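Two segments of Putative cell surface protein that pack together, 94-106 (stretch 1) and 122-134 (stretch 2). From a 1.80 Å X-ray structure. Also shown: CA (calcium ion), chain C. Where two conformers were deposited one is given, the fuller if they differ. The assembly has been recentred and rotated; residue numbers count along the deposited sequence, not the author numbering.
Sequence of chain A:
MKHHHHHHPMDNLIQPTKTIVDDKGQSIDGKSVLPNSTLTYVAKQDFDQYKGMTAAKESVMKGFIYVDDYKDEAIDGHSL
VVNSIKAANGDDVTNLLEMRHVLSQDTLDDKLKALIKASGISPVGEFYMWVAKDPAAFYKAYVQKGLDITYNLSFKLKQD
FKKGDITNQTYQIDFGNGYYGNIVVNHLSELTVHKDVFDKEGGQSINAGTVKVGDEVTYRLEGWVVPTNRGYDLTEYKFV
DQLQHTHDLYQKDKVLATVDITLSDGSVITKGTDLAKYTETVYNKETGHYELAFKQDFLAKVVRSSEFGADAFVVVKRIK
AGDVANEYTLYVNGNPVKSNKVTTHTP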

# COMPACT_ATOMS: atom_id res chain seq x y z
N THR A 94 -20.66 -10.72 14.34
CA THR A 94 -20.60 -9.25 14.31
C THR A 94 -21.64 -8.59 15.22
O THR A 94 -21.36 -7.59 15.87
N ASN A 95 -22.85 -9.14 15.26
CA ASN A 95 -23.92 -8.52 16.05
C ASN A 95 -23.82 -8.84 17.54
O ASN A 95 -24.63 -8.35 18.34
N LEU A 96 -22.84 -9.66 17.91
CA LEU A 96 -22.64 -10.04 19.31
C LEU A 96 -21.58 -9.18 19.97
O LEU A 96 -21.31 -9.34 21.17
N LEU A 97 -20.97 -8.29 19.18
CA LEU A 97 -19.83 -7.49 19.63
C LEU A 97 -20.08 -6.01 19.44
O LEU A 97 -20.52 -5.58 18.36
N GLU A 98 -19.77 -5.22 20.46
CA GLU A 98 -19.77 -3.77 20.32
C GLU A 98 -18.52 -3.41 19.55
O GLU A 98 -17.42 -3.79 19.94
N MET A 99 -18.69 -2.68 18.45
CA MET A 99 -17.53 -2.18 17.72
C MET A 99 -17.31 -0.71 18.08
O MET A 99 -18.16 0.13 17.79
N ARG A 100 -16.18 -0.41 18.72
CA ARG A 100 -15.92 0.94 19.20
C ARG A 100 -14.65 1.51 18.57
O ARG A 100 -13.56 0.94 18.73
N HIS A 101 -14.78 2.62 17.86
CA HIS A 101 -13.62 3.26 17.28
C HIS A 101 -13.13 4.24 18.34
O HIS A 101 -13.75 5.29 18.55
N VAL A 102 -12.06 3.88 19.03
CA VAL A 102 -11.56 4.72 20.12
C VAL A 102 -10.46 5.66 19.65
O VAL A 102 -9.34 5.23 19.35
N LEU A 103 -10.76 6.96 19.59
CA LEU A 103 -9.82 7.91 19.01
C LEU A 103 -8.83 8.41 20.06
O LEU A 103 -7.75 8.91 19.74
N SER A 104 -9.20 8.26 21.32
CA SER A 104 -8.38 8.69 22.45
C SER A 104 -8.94 8.03 23.70
O SER A 104 -10.15 7.85 23.83
N GLN A 105 -8.08 7.66 24.64
CA GLN A 105 -8.58 7.04 25.86
C GLN A 105 -8.98 8.06 26.91
O GLN A 105 -9.47 7.67 27.97
N ASP A 106 -8.78 9.35 26.63
CA ASP A 106 -8.97 10.38 27.66
C ASP A 106 -10.30 10.28 28.39
O ASP A 106 -10.36 10.32 29.63
N SER A 122 -1.44 -2.36 26.29
CA SER A 122 -1.15 -0.94 26.12
C SER A 122 -1.30 -0.47 24.67
O SER A 122 -0.29 -0.29 23.97
N PRO A 123 -2.55 -0.27 24.21
CA PRO A 123 -2.73 0.24 22.84
C PRO A 123 -2.34 1.71 22.73
O PRO A 123 -2.68 2.51 23.61
N VAL A 124 -1.66 2.07 21.65
CA VAL A 124 -1.15 3.42 21.45
C VAL A 124 -2.03 4.20 20.49
O VAL A 124 -2.41 3.69 19.44
N GLY A 125 -2.36 5.44 20.84
CA GLY A 125 -3.14 6.29 19.95
C GLY A 125 -4.52 5.72 19.66
O GLY A 125 -5.16 5.15 20.55
N GLU A 126 -4.98 5.86 18.42
CA GLU A 126 -6.30 5.36 18.04
C GLU A 126 -6.30 3.85 17.93
O GLU A 126 -5.29 3.24 17.56
N PHE A 127 -7.43 3.23 18.24
CA PHE A 127 -7.58 1.81 18.03
C PHE A 127 -9.06 1.46 17.88
O PHE A 127 -9.93 2.29 18.18
N TYR A 128 -9.34 0.27 17.36
CA TYR A 128 -10.69 -0.27 17.43
C TYR A 128 -10.72 -1.33 18.51
O TYR A 128 -9.75 -2.05 18.71
N MET A 129 -11.85 -1.41 19.21
CA MET A 129 -12.06 -2.51 20.13
C MET A 129 -13.41 -3.16 19.86
O MET A 129 -14.35 -2.49 19.44
N TRP A 130 -13.47 -4.48 20.03
CA TRP A 130 -14.72 -5.22 19.92
C TRP A 130 -15.01 -5.84 21.29
O TRP A 130 -14.15 -6.51 21.88
N VAL A 131 -16.21 -5.58 21.83
CA VAL A 131 -16.55 -6.00 23.19
C VAL A 131 -17.74 -6.94 23.14
O VAL A 131 -18.76 -6.61 22.55
N ALA A 132 -17.61 -8.12 23.73
CA ALA A 132 -18.77 -9.02 23.78
C ALA A 132 -19.92 -8.36 24.54
O ALA A 132 -19.77 -8.00 25.71
N LYS A 133 -21.07 -8.23 23.87
CA LYS A 133 -22.26 -7.63 24.47
C LYS A 133 -22.85 -8.43 25.64
O LYS A 133 -23.43 -7.86 26.58
N ASP A 134 -22.71 -9.75 25.58
CA ASP A 134 -23.26 -10.66 26.58
C ASP A 134 -22.18 -11.66 26.95
O ASP A 134 -22.10 -12.74 26.36

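Strands 97-102 and 127-132 run antiparallel, so paired residues send their side chains to the same face of the sheet, and the packing is side by side. On one face Val-102 (chi1 t) lies over the ring of Phe-127 (chi1 p): its CB sits 3.9 Å from the ring centroid, and its CG1 is 3.6 Å from CZ of Phe-127. A compact branched side chain can lie close against the flat face of a ring. CG2 of Val-102 also reaches SD of Met-129 at 3.9 Å, the flexible thioether (p, t, m) filling the space beside it.

The other face carries Leu-97, Met-99 and His-101 beside Ala-132, Trp-130 and Tyr-128. Leu-97 (m, t) lies beside the small Ala-132, its CD2 4.4 Å from CB of Ala-132. Met-99 (t, t, m) extends along the edge of the Trp-130 indole (chi1 m), placing CE 3.8 Å from CE2 of Trp-130; NE1 of Trp-130 is buried without a polar partner. His-101 (t) and Tyr-128 (m) form an offset stack, centroids 4.0 Å apart and planes at 5°, an arrangement that suits two flat rings.

Toward the periphery, Glu-98 and Arg-100 (both chi1 m) join along their own strand in a salt bridge, NE of Arg-100 to OE1 of Glu-98 at 2.9 Å, while their aliphatic parts cover Val-131 and Met-129. The long, extended Lys-133 (m, t, t, t) carries NZ to O of Asn-95, a 3.0 Å hydrogen bond; water 2 links the same NZ to O of Leu-97. At the opposite end of the ladder, water 4 bridges O of Leu-103 and OE2 of Glu-126 (m, t), and water 5 connects NE2 of Gln-105 with O of Pro-123. Calcium is bound by O of Val-124 (2.3 Å), O of Glu-126 (2.4 Å), water 6 and two atoms elsewhere in the structure, tying together two carbonyls of the loop before the second strand.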

# COMPACT_ATOMS: atom_id res chain seq x y z
CB THR A 94 -20.71 -8.68 12.87
OG1 THR A 94 -21.91 -9.17 12.26
CG2 THR A 94 -19.52 -9.11 12.04
CB ASN A 95 -25.29 -8.91 15.50
CG ASN A 95 -25.50 -8.45 14.07
OD1 ASN A 95 -26.29 -9.03 13.33
ND2 ASN A 95 -24.79 -7.40 13.68
CB LEU A 96 -22.22 -11.50 19.42
CG LEU A 96 -23.13 -12.51 18.72
CD1 LEU A 96 -22.65 -13.91 19.00
CD2 LEU A 96 -24.58 -12.33 19.16
CB LEU A 97 -18.58 -7.85 18.81
CG LEU A 97 -18.13 -9.31 18.81
CD1 LEU A 97 -17.08 -9.51 17.72
CD2 LEU A 97 -17.56 -9.68 20.17
CB GLU A 98 -19.69 -3.10 21.69
CG GLU A 98 -20.82 -3.45 22.63
CD GLU A 98 -20.89 -2.52 23.82
OE1 GLU A 98 -19.86 -1.86 24.11
OE2 GLU A 98 -21.96 -2.44 24.46
CB MET A 99 -17.73 -2.31 16.20
CG MET A 99 -16.53 -1.79 15.41
SD MET A 99 -16.63 -2.08 13.63
CE MET A 99 -17.11 -3.79 13.53
CB ARG A 100 -15.80 0.97 20.74
CG ARG A 100 -17.10 0.72 21.48
CD ARG A 100 -16.82 0.60 22.98
NE ARG A 100 -18.02 0.35 23.76
CZ ARG A 100 -18.62 1.26 24.52
NH1 ARG A 100 -18.12 2.50 24.60
NH2 ARG A 100 -19.71 0.94 25.19
CB HIS A 101 -13.97 3.99 15.98
CG HIS A 101 -12.76 4.41 15.19
ND1 HIS A 101 -12.84 5.21 14.07
CD2 HIS A 101 -11.44 4.14 15.36
CE1 HIS A 101 -11.63 5.41 13.58
NE2 HIS A 101 -10.77 4.77 14.34
CB VAL A 102 -11.06 3.86 21.28
CG1 VAL A 102 -10.57 4.76 22.42
CG2 VAL A 102 -12.17 2.93 21.75
CB LEU A 103 -10.56 9.08 18.34
CG LEU A 103 -11.47 8.68 17.18
CD1 LEU A 103 -12.17 9.90 16.57
CD2 LEU A 103 -10.70 7.89 16.10
CB SER A 104 -8.42 10.20 22.60
OG SER A 104 -7.90 10.61 23.87
CB GLN A 105 -7.56 6.05 26.45
CG GLN A 105 -7.27 4.88 25.55
CD GLN A 105 -6.63 3.74 26.31
OE1 GLN A 105 -7.19 3.25 27.29
NE2 GLN A 105 -5.46 3.30 25.86
CB ASP A 106 -8.79 11.79 27.06
CG ASP A 106 -7.33 12.09 26.69
OD1 ASP A 106 -6.50 11.15 26.72
OD2 ASP A 106 -7.02 13.25 26.36
CB SER A 122 0.28 -0.65 26.60
OG SER A 122 0.53 0.74 26.68
CB PRO A 123 -4.22 0.06 22.60
CG PRO A 123 -4.83 0.14 23.94
CD PRO A 123 -3.83 -0.45 24.91
CB VAL A 124 0.29 3.37 20.89
CG1 VAL A 124 0.75 4.74 20.43
CG2 VAL A 124 1.24 2.81 21.94
CB GLU A 126 -6.75 5.95 16.70
CG GLU A 126 -6.69 7.46 16.62
CD GLU A 126 -7.01 8.00 15.24
OE1 GLU A 126 -7.18 7.19 14.29
OE2 GLU A 126 -7.09 9.24 15.11
CB PHE A 127 -6.93 1.02 19.18
CG PHE A 127 -7.50 1.33 20.54
CD1 PHE A 127 -7.03 2.41 21.27
CD2 PHE A 127 -8.47 0.50 21.12
CE1 PHE A 127 -7.54 2.68 22.56
CE2 PHE A 127 -8.98 0.75 22.40
CZ PHE A 127 -8.51 1.84 23.11
CB TYR A 128 -11.08 -0.96 16.14
CG TYR A 128 -11.55 -0.03 15.06
CD1 TYR A 128 -10.65 0.49 14.13
CD2 TYR A 128 -12.89 0.33 14.98
CE1 TYR A 128 -11.09 1.35 13.12
CE2 TYR A 128 -13.33 1.19 13.98
CZ TYR A 128 -12.43 1.68 13.06
OH TYR A 128 -12.84 2.53 12.07
CB MET A 129 -11.89 -2.07 21.60
CG MET A 129 -12.88 -1.04 22.12
SD MET A 129 -12.40 -0.38 23.74
CE MET A 129 -12.18 -1.87 24.71
CB TRP A 130 -14.62 -6.32 18.86
CG TRP A 130 -14.64 -5.81 17.47
CD1 TRP A 130 -15.74 -5.68 16.67
CD2 TRP A 130 -13.53 -5.32 16.71
NE1 TRP A 130 -15.36 -5.17 15.44
CE2 TRP A 130 -14.02 -4.94 15.45
CE3 TRP A 130 -12.16 -5.19 16.97
CZ2 TRP A 130 -13.19 -4.41 14.44
CZ3 TRP A 130 -11.33 -4.67 15.96
CH2 TRP A 130 -11.86 -4.30 14.72
CB VAL A 131 -16.91 -4.79 24.08
CG1 VAL A 131 -17.26 -5.25 25.52
CG2 VAL A 131 -15.77 -3.77 24.09
CB ALA A 132 -18.39 -10.33 24.44
CB LYS A 133 -23.35 -7.43 23.41
CG LYS A 133 -22.97 -6.51 22.26
CD LYS A 133 -24.12 -6.43 21.27
CE LYS A 133 -23.75 -5.59 20.07
NZ LYS A 133 -24.93 -5.50 19.15
CB ASP A 134 -24.49 -11.39 26.01
CG ASP A 134 -25.24 -12.22 27.06
OD1 ASP A 134 -24.65 -12.64 28.09
OD2 ASP A 134 -26.44 -12.47 26.84
CA CA C . -2.95 3.05 17.29
O HOH W 1 -21.81 -11.13 23.27
O HOH W 2 -22.81 -4.80 16.89
O HOH W 3 -7.27 5.81 21.67
O HOH W 4 -6.96 10.65 17.44
O HOH W 5 -4.47 4.53 23.20
O HOH W 6 -1.34 4.65 16.63